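Local structure of alpha-tubulin N-acetyltransferase (Danio rerio, 4H6U) at residues Y133-F138 / K167-R172; F140-K143 / E148-Q151. The protein probably transfers an acetyl group from acetyl coenzyme A to a lysine of alpha-tubulin, as a member of the GNAT acetyltransferase family. The protein carries 1 engineered substitution. All blocks are in the same frame, centred on the assembly; numbering follows the deposited sequence.

Interaction 1: Y133-F138 / K167-R172; sequences YGSELF and KRYDLR. With ACO (acetyl coenzyme *a), chain C.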
ATOM      1  N   TYR A 133      11.300  17.931   6.973  1.00 37.00           N
ATOM      2  CA  TYR A 133      10.699  17.102   5.921  1.00 35.85           C
ATOM      3  C   TYR A 133       9.427  16.399   6.405  1.00 36.00           C
ATOM      4  O   TYR A 133       8.404  16.432   5.724  1.00 35.34           O
ATOM      5  CB  TYR A 133      11.734  16.084   5.389  1.00 33.60           C
ATOM      6  CG  TYR A 133      12.780  16.705   4.502  1.00 38.77           C
ATOM      7  CD1 TYR A 133      12.415  17.438   3.394  1.00 40.52           C
ATOM      8  CD2 TYR A 133      14.123  16.602   4.793  1.00 44.94           C
ATOM      9  CE1 TYR A 133      13.361  18.016   2.589  1.00 49.73           C
ATOM     10  CE2 TYR A 133      15.076  17.199   3.994  1.00 50.25           C
ATOM     11  CZ  TYR A 133      14.684  17.908   2.897  1.00 53.14           C
ATOM     12  OH  TYR A 133      15.598  18.503   2.072  1.00 56.12           O
ATOM     13  N   GLY A 134       9.463  15.826   7.601  1.00 36.99           N
ATOM     14  CA  GLY A 134       8.274  15.179   8.173  1.00 34.33           C
ATOM     15  C   GLY A 134       7.107  16.176   8.242  1.00 32.46           C
ATOM     16  O   GLY A 134       5.989  15.906   7.777  1.00 33.32           O
ATOM     17  N   SER A 135       7.380  17.347   8.819  1.00 29.88           N
ATOM     18  CA  SER A 135       6.413  18.452   8.861  1.00 33.29           C
ATOM     19  C   SER A 135       5.850  18.788   7.479  1.00 36.13           C
ATOM     20  O   SER A 135       4.650  19.021   7.349  1.00 38.53           O
ATOM     21  CB  SER A 135       7.073  19.713   9.441  1.00 32.28           C
ATOM     22  OG  SER A 135       7.528  19.512  10.758  1.00 32.96           O
ATOM     23  N   GLU A 136       6.709  18.852   6.452  1.00 33.23           N
ATOM     24  CA  GLU A 136       6.213  19.171   5.117  1.00 36.13           C
ATOM     25  C   GLU A 136       5.232  18.082   4.641  1.00 36.97           C
ATOM     26  O   GLU A 136       4.173  18.406   4.144  1.00 39.87           O
ATOM     27  CB  GLU A 136       7.364  19.377   4.110  1.00 38.30           C
ATOM     28  CG  GLU A 136       6.878  20.001   2.823  1.00 34.99           C
ATOM     29  CD  GLU A 136       7.975  20.335   1.819  1.00 44.37           C
ATOM     30  OE1 GLU A 136       9.119  19.850   1.954  1.00 40.97           O
ATOM     31  OE2 GLU A 136       7.655  21.031   0.834  1.00 48.89           O
ATOM     32  N   LEU A 137       5.556  16.804   4.805  1.00 39.28           N
ATOM     33  CA  LEU A 137       4.637  15.736   4.396  1.00 40.81           C
ATOM     34  C   LEU A 137       3.326  15.737   5.153  1.00 40.55           C
ATOM     35  O   LEU A 137       2.250  15.569   4.563  1.00 43.46           O
ATOM     36  CB  LEU A 137       5.261  14.365   4.610  1.00 41.23           C
ATOM     37  CG  LEU A 137       5.695  13.660   3.346  1.00 44.29           C
ATOM     38  CD1 LEU A 137       6.101  12.239   3.667  1.00 40.46           C
ATOM     39  CD2 LEU A 137       4.585  13.668   2.280  1.00 45.14           C
ATOM     40  N   PHE A 138       3.438  15.822   6.478  1.00 36.11           N
ATOM     41  CA  PHE A 138       2.278  15.762   7.339  1.00 35.93           C
ATOM     42  C   PHE A 138       1.366  16.957   6.989  1.00 37.81           C
ATOM     43  O   PHE A 138       0.182  16.789   6.722  1.00 39.22           O
ATOM     44  CB  PHE A 138       2.729  15.768   8.807  1.00 36.35           C
ATOM     45  CG  PHE A 138       1.690  15.304   9.787  1.00 39.44           C
ATOM     46  CD1 PHE A 138       1.255  13.991   9.818  1.00 43.41           C
ATOM     47  CD2 PHE A 138       1.164  16.200  10.710  1.00 36.91           C
ATOM     48  CE1 PHE A 138       0.273  13.564  10.751  1.00 36.86           C
ATOM     49  CE2 PHE A 138       0.201  15.797  11.659  1.00 35.53           C
ATOM     50  CZ  PHE A 138      -0.243  14.462  11.665  1.00 33.58           C
ATOM     51  N   LYS A 167       5.414  18.020  20.110  1.00 41.71           N
ATOM     52  CA  LYS A 167       6.206  19.257  19.968  1.00 40.67           C
ATOM     53  C   LYS A 167       5.743  20.160  18.814  1.00 42.09           C
ATOM     54  O   LYS A 167       5.724  21.365  18.959  1.00 48.27           O
ATOM     55  CB  LYS A 167       7.676  18.898  19.804  1.00 38.76           C
ATOM     56  CG  LYS A 167       8.228  18.285  21.049  1.00 40.87           C
ATOM     57  CD  LYS A 167       9.620  17.706  20.901  1.00 38.40           C
ATOM     58  CE  LYS A 167      10.678  18.690  21.293  1.00 41.88           C
ATOM     59  NZ  LYS A 167      11.967  17.989  21.513  1.00 53.85           N
ATOM     60  N   ARG A 168       5.329  19.581  17.685  1.00 39.19           N
ATOM     61  CA  ARG A 168       4.999  20.395  16.513  1.00 41.16           C
ATOM     62  C   ARG A 168       3.493  20.648  16.317  1.00 42.33           C
ATOM     63  O   ARG A 168       3.115  21.646  15.689  1.00 43.50           O
ATOM     64  CB  ARG A 168       5.622  19.773  15.266  1.00 38.25           C
ATOM     65  CG  ARG A 168       7.158  19.728  15.313  1.00 42.52           C
ATOM     66  CD  ARG A 168       7.777  21.113  14.955  1.00 55.11           C
ATOM     67  NE  ARG A 168       9.219  21.113  15.193  1.00 55.02           N
ATOM     68  CZ  ARG A 168      10.161  21.257  14.264  1.00 57.20           C
ATOM     69  NH1 ARG A 168       9.837  21.438  12.988  1.00 59.93           N
ATOM     70  NH2 ARG A 168      11.446  21.215  14.627  1.00 57.49           N
ATOM     71  N   TYR A 169       2.642  19.771  16.868  1.00 39.93           N
ATOM     72  CA  TYR A 169       1.180  19.888  16.698  1.00 40.93           C
ATOM     73  C   TYR A 169       0.410  20.024  18.028  1.00 45.81           C
ATOM     74  O   TYR A 169      -0.814  20.004  18.038  1.00 48.53           O
ATOM     75  CB  TYR A 169       0.641  18.734  15.811  1.00 39.71           C
ATOM     76  CG  TYR A 169       1.287  18.798  14.430  1.00 39.10           C
ATOM     77  CD1 TYR A 169       0.686  19.476  13.385  1.00 38.43           C
ATOM     78  CD2 TYR A 169       2.536  18.262  14.214  1.00 34.74           C
ATOM     79  CE1 TYR A 169       1.296  19.581  12.157  1.00 39.64           C
ATOM     80  CE2 TYR A 169       3.152  18.356  12.996  1.00 35.72           C
ATOM     81  CZ  TYR A 169       2.539  19.019  11.971  1.00 38.19           C
ATOM     82  OH  TYR A 169       3.187  19.106  10.757  1.00 45.03           O
ATOM     83  N   ASP A 170       1.134  20.161  19.143  1.00 48.47           N
ATOM     84  CA  ASP A 170       0.526  20.312  20.466  1.00 49.24           C
ATOM     85  C   ASP A 170      -0.460  19.199  20.857  1.00 44.25           C
ATOM     86  O   ASP A 170      -1.431  19.428  21.586  1.00 41.02           O
ATOM     87  CB  ASP A 170      -0.152  21.664  20.557  1.00 59.40           C
ATOM     88  CG  ASP A 170       0.837  22.774  20.473  1.00 76.11           C
ATOM     89  OD1 ASP A 170       2.030  22.464  20.690  1.00 81.13           O
ATOM     90  OD2 ASP A 170       0.447  23.930  20.176  1.00 83.54           O
ATOM     91  N   LEU A 171      -0.201  18.004  20.364  1.00 39.88           N
ATOM     92  CA  LEU A 171      -1.021  16.846  20.716  1.00 42.80           C
ATOM     93  C   LEU A 171      -0.401  16.175  21.944  1.00 44.83           C
ATOM     94  O   LEU A 171       0.487  15.357  21.821  1.00 42.29           O
ATOM     95  CB  LEU A 171      -1.124  15.871  19.538  1.00 42.33           C
ATOM     96  CG  LEU A 171      -1.884  16.357  18.312  1.00 45.44           C
ATOM     97  CD1 LEU A 171      -2.206  15.188  17.410  1.00 45.38           C
ATOM     98  CD2 LEU A 171      -3.155  17.053  18.718  1.00 48.79           C
ATOM     99  N   ARG A 172      -0.937  16.494  23.115  1.00 50.33           N
ATOM    100  CA  ARG A 172      -0.346  16.115  24.395  1.00 53.84           C
ATOM    101  C   ARG A 172      -1.198  15.140  25.211  1.00 49.15           C
ATOM    102  O   ARG A 172      -0.665  14.282  25.906  1.00 50.07           O
ATOM    103  CB  ARG A 172      -0.102  17.367  25.231  1.00 58.79           C
ATOM    104  CG  ARG A 172       1.101  18.124  24.708  1.00 65.51           C
ATOM    105  CD  ARG A 172       1.324  19.481  25.357  1.00 73.65           C
ATOM    106  NE  ARG A 172       2.440  20.131  24.675  1.00 80.02           N
ATOM    107  CZ  ARG A 172       2.327  21.084  23.755  1.00 81.48           C
ATOM    108  NH1 ARG A 172       1.135  21.574  23.415  1.00 83.20           N
ATOM    109  NH2 ARG A 172       3.430  21.569  23.196  1.00 81.23           N
TER
HETATM  110  N1A ACO C 201      14.314  12.233  18.655  1.00 41.10           N
HETATM  111  C2A ACO C 201      13.185  12.891  19.097  1.00 37.01           C
HETATM  112  N3A ACO C 201      12.307  13.544  18.365  1.00 38.24           N
HETATM  113  C4A ACO C 201      12.601  13.603  16.996  1.00 34.00           C
HETATM  114  C5A ACO C 201      13.736  13.004  16.413  1.00 33.57           C
HETATM  115  C6A ACO C 201      14.598  12.296  17.322  1.00 38.00           C
HETATM  116  N6A ACO C 201      15.730  11.650  16.947  1.00 38.88           N
HETATM  117  N7A ACO C 201      13.710  13.262  15.011  1.00 39.11           N
HETATM  118  C8A ACO C 201      12.583  14.032  14.784  1.00 37.68           C
HETATM  119  N9A ACO C 201      11.908  14.250  16.001  1.00 32.88           N
HETATM  120  C1B ACO C 201      10.699  14.972  16.323  1.00 33.01           C
HETATM  121  C2B ACO C 201      10.912  16.052  17.372  1.00 34.40           C
HETATM  122  O2B ACO C 201       9.706  16.461  17.956  1.00 40.24           O
HETATM  123  C3B ACO C 201      11.406  17.199  16.390  1.00 42.98           C
HETATM  124  O3B ACO C 201      11.285  18.398  16.886  1.00 45.76           O
HETATM  125  P3B ACO C 201      12.817  19.035  17.676  1.00 39.71           P
HETATM  126  O7A ACO C 201      12.248  20.379  18.012  1.00 40.55           O
HETATM  127  O8A ACO C 201      12.930  18.033  18.800  1.00 41.04           O
HETATM  128  O9A ACO C 201      13.830  18.936  16.580  1.00 42.91           O
HETATM  129  C4B ACO C 201      10.492  17.007  15.213  1.00 38.86           C
HETATM  130  O4B ACO C 201      10.194  15.577  15.156  1.00 36.18           O
HETATM  131  C5B ACO C 201      11.188  17.525  13.953  1.00 35.11           C
HETATM  132  O5B ACO C 201      10.316  17.950  12.975  1.00 35.73           O
HETATM  133  P1A ACO C 201      10.607  17.438  11.417  1.00 33.57           P
HETATM  134  O1A ACO C 201       9.521  18.077  10.629  1.00 31.82           O
HETATM  135  O2A ACO C 201      12.078  17.588  11.082  1.00 32.55           O
HETATM  136  O3A ACO C 201      10.262  15.812  11.474  1.00 34.24           O
HETATM  137  P2A ACO C 201      11.120  14.740  10.720  1.00 37.29           P
HETATM  138  O4A ACO C 201      11.223  14.958   9.249  1.00 43.27           O
HETATM  139  O5A ACO C 201      12.285  14.202  11.475  1.00 38.42           O
HETATM  140  O6A ACO C 201       9.935  13.345  10.668  1.00 38.42           O
HETATM  141  CBP ACO C 201       9.422  11.344  11.816  1.00 40.62           C
HETATM  142  CCP ACO C 201       9.376  12.868  11.833  1.00 38.03           C
HETATM  143  CDP ACO C 201       8.843  10.733  13.100  1.00 37.30           C
HETATM  144  CEP ACO C 201       8.673  10.799  10.561  1.00 29.03           C
HETATM  145  CAP ACO C 201      10.934  10.978  11.665  1.00 42.82           C
HETATM  146  OAP ACO C 201      11.752  11.414  12.731  1.00 44.31           O
HETATM  147  C9P ACO C 201      11.158   9.491  11.260  1.00 52.29           C
HETATM  148  O9P ACO C 201      10.939   9.174  10.116  1.00 55.38           O
HETATM  149  N8P ACO C 201      11.519   8.403  11.982  1.00 52.53           N
HETATM  150  C7P ACO C 201      11.850   8.232  13.314  1.00 50.93           C
HETATM  151  C6P ACO C 201      11.731   6.689  13.752  1.00140.08           C
HETATM  152  C5P ACO C 201      10.531   5.840  13.174  1.00 62.16           C
HETATM  153  O5P ACO C 201      10.643   4.622  12.959  1.00 59.11           O
HETATM  154  N4P ACO C 201       9.283   6.495  12.902  1.00 68.17           N
HETATM  155  C3P ACO C 201       8.012   5.834  12.375  1.00 72.38           C
HETATM  156  C2P ACO C 201       6.599   6.400  12.832  1.00 92.53           C
HETATM  157  S1P ACO C 201       5.269   5.257  13.696  1.00 71.06           S
HETATM  158  C   ACO C 201       3.988   4.992  12.465  1.00 40.76           C
HETATM  159  O   ACO C 201       4.296   5.138  11.342  1.00 43.07           O
HETATM  160  CH3 ACO C 201       2.575   5.365  12.851  1.00 48.70           C
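Phe138 swings its CG anti to the backbone N (chi1 -163°), while Tyr169 keeps its CG beside its backbone N, and the two rings meet as they slide past each other in opposite directions. The stack is T-shaped, with the planes at 72°. The edge of Phe138 points at the face of Tyr169, not over its middle but toward the phenol end, where Phe138 CD2 lies 3.4 Å from Tyr169 CZ. Phe164 meets both rings and makes this a small aromatic cluster. Tyrosine suits a place at the border of core and solvent: its face takes the buried phenylalanine, and its hydroxyl is hydrogen-bonded to Asp139. With an alanine in place of Tyr169, the edge of Phe138 would probably lose the surface it rests on and Asp139 its hydroxyl mate.

Above the rings the two segments meet through the cofactor. Gly134 N donates to O4A of acetyl coenzyme A at 2.6 Å, and a CB here would clash with O6A of the cofactor, so glycine fits. Ser135 N reaches O1A of the neighbouring phosphate at 2.9 Å; its OG bonds to the same oxygen, at a length too short to be trusted. From helix 159-168, Arg168 lays one guanidinium face over O5B, and Lys167 NZ holds O8A of the 3'-phosphate at 2.9 Å. Gly132 and Gly134 are the glycines of the Q/R-x-x-G-x-G/A pyrophosphate loop of GNAT enzymes, in which Arg130 also bonds the cofactor. Backbone N-H groups at a helix start, joined by basic side chains, would probably offset much of the cofactor's negative charge.

Interaction 2: F140-K143 / E148-Q151; sequences FMLK and EPAQ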
ATOM      1  N   PHE A 140       1.152  18.582   4.179  1.00 33.13           N
ATOM      2  CA  PHE A 140       0.530  18.362   2.889  1.00 34.96           C
ATOM      3  C   PHE A 140      -0.687  17.418   3.002  1.00 36.50           C
ATOM      4  O   PHE A 140      -1.755  17.689   2.434  1.00 34.35           O
ATOM      5  CB  PHE A 140       1.547  17.823   1.891  1.00 36.33           C
ATOM      6  CG  PHE A 140       0.993  17.686   0.497  1.00 42.07           C
ATOM      7  CD1 PHE A 140       1.144  18.700  -0.418  1.00 40.82           C
ATOM      8  CD2 PHE A 140       0.248  16.564   0.138  1.00 42.37           C
ATOM      9  CE1 PHE A 140       0.612  18.603  -1.713  1.00 44.82           C
ATOM     10  CE2 PHE A 140      -0.306  16.441  -1.135  1.00 41.48           C
ATOM     11  CZ  PHE A 140      -0.135  17.469  -2.072  1.00 47.83           C
ATOM     12  N   MET A 141      -0.543  16.347   3.769  1.00 35.85           N
ATOM     13  CA  MET A 141      -1.637  15.377   3.950  1.00 37.01           C
ATOM     14  C   MET A 141      -2.833  16.051   4.657  1.00 38.39           C
ATOM     15  O   MET A 141      -3.971  15.939   4.217  1.00 41.52           O
ATOM     16  CB  MET A 141      -1.133  14.154   4.733  1.00 35.69           C
ATOM     17  CG  MET A 141      -2.189  13.071   5.025  1.00 38.28           C
ATOM     18  SD  MET A 141      -3.117  13.382   6.554  1.00 40.00           S
ATOM     19  CE  MET A 141      -1.844  13.285   7.776  1.00 30.75           C
ATOM     20  N   LEU A 142      -2.574  16.772   5.744  1.00 39.46           N
ATOM     21  CA  LEU A 142      -3.642  17.458   6.463  1.00 40.22           C
ATOM     22  C   LEU A 142      -4.434  18.425   5.553  1.00 42.92           C
ATOM     23  O   LEU A 142      -5.670  18.427   5.573  1.00 43.61           O
ATOM     24  CB  LEU A 142      -3.069  18.222   7.666  1.00 40.90           C
ATOM     25  CG  LEU A 142      -2.332  17.378   8.723  1.00 37.82           C
ATOM     26  CD1 LEU A 142      -1.610  18.269   9.733  1.00 34.58           C
ATOM     27  CD2 LEU A 142      -3.243  16.386   9.433  1.00 38.95           C
ATOM     28  N   LYS A 143      -3.739  19.231   4.757  1.00 44.59           N
ATOM     29  CA  LYS A 143      -4.412  20.173   3.874  1.00 49.20           C
ATOM     30  C   LYS A 143      -5.316  19.411   2.890  1.00 48.51           C
ATOM     31  O   LYS A 143      -6.501  19.748   2.730  1.00 51.27           O
ATOM     32  CB  LYS A 143      -3.403  21.065   3.106  1.00 46.90           C
ATOM     33  N   GLU A 148      -7.789  17.771  10.840  1.00 43.43           N
ATOM     34  CA  GLU A 148      -6.844  18.292  11.810  1.00 44.25           C
ATOM     35  C   GLU A 148      -6.222  17.101  12.511  1.00 40.25           C
ATOM     36  O   GLU A 148      -6.778  15.998  12.555  1.00 37.04           O
ATOM     37  CB  GLU A 148      -7.513  19.249  12.822  1.00 50.64           C
ATOM     38  CG  GLU A 148      -8.228  20.482  12.273  1.00 61.84           C
ATOM     39  CD  GLU A 148      -7.277  21.643  11.899  1.00 73.59           C
ATOM     40  OE1 GLU A 148      -6.045  21.508  12.091  1.00 75.75           O
ATOM     41  OE2 GLU A 148      -7.767  22.705  11.434  1.00 78.68           O
ATOM     42  N   PRO A 149      -5.036  17.316  13.043  1.00 39.96           N
ATOM     43  CA  PRO A 149      -4.288  16.222  13.654  1.00 35.44           C
ATOM     44  C   PRO A 149      -5.065  15.537  14.789  1.00 38.75           C
ATOM     45  O   PRO A 149      -4.956  14.313  14.970  1.00 36.64           O
ATOM     46  CB  PRO A 149      -3.025  16.926  14.186  1.00 38.77           C
ATOM     47  CG  PRO A 149      -2.899  18.201  13.332  1.00 38.99           C
ATOM     48  CD  PRO A 149      -4.286  18.587  12.980  1.00 38.72           C
ATOM     49  N   ALA A 150      -5.858  16.305  15.536  1.00 42.52           N
ATOM     50  CA  ALA A 150      -6.628  15.728  16.647  1.00 40.22           C
ATOM     51  C   ALA A 150      -7.812  14.872  16.199  1.00 38.12           C
ATOM     52  O   ALA A 150      -8.295  14.054  16.979  1.00 38.82           O
ATOM     53  CB  ALA A 150      -7.098  16.807  17.572  1.00 42.28           C
ATOM     54  N   GLN A 151      -8.222  14.969  14.931  1.00 38.55           N
ATOM     55  CA  GLN A 151      -9.369  14.172  14.454  1.00 40.62           C
ATOM     56  C   GLN A 151      -8.973  12.856  13.858  1.00 38.84           C
ATOM     57  O   GLN A 151      -9.834  12.088  13.434  1.00 45.13           O
ATOM     58  CB  GLN A 151     -10.153  14.926  13.371  1.00 45.49           C
ATOM     59  CG  GLN A 151     -10.738  16.264  13.789  1.00 51.37           C
ATOM     60  CD  GLN A 151     -11.289  17.057  12.596  1.00 58.03           C
ATOM     61  OE1 GLN A 151     -10.657  17.139  11.537  1.00 57.57           O
ATOM     62  NE2 GLN A 151     -12.504  17.575  12.745  1.00 61.36           N
TER
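Leu142 lies against one face of the Pro149 ring and of the peptide that leads into it. Its CD1 meets Pro149 CG at 3.8 Å, while CD2 stands over the peptide plane, 4.1 Å from Pro149 N. Tyr169 comes to the ring near its CG edge, and Leu171 touches CB from the far side of the ring plane. The side chains of Leu142 and Pro149 cross at about a right angle, which keeps the contact small; it is made by van der Waals packing. Leucine fits because its fork, with CG beside the backbone N (chi1 -60°), spreads two methyls over a ring and a peptide at once; Val147 packs on it too.

Proline in turn suits the start of the short 3-10 segment 149-151, since its ring fixes phi near the value a type I turn needs at this position. That turn is closed by Gln151 N donating to Glu148 O at 3.0 Å. The Gln151 amide returns the favour: its OE1 accepts Glu148 N at 3.0 Å along a nearly straight N-H line (169°), though the donor is tilted 32° out of the carbonyl plane. This side-chain bond recalls one half of a capping box and holds the amide's rotation. Pro149 O is taken by the hydroxyl of Tyr154, tying the turn to the next strand, while Met141 packs on strands 75-81 and 90-99.

Helix 133-145 is thus joined to strand 153-155, which runs parallel to strand 117-124, giving the beta-alpha-beta crossover that characterises the GNAT fold.

In the fold
Both interactions use helix 133-145, interaction 1 its first turns and interaction 2 a later one, and interaction 2 is nested within the loop that interaction 1 closes. They touch directly: Tyr169 CE1 lies 4.0 Å from Leu142 CD1, and Leu171 reaches Ala150, so one apolar patch runs from the aromatic rings to the turn. Interaction 1 is partly buried and mixes aromatic packing with the polar grip on the cofactor; interaction 2 is a surface contact of aliphatic groups beside a self-bonded turn, with the side chain of Leu142 about 11 Å from the cofactor. The first brings two helices to the ligand, the second shapes the return to the sheet.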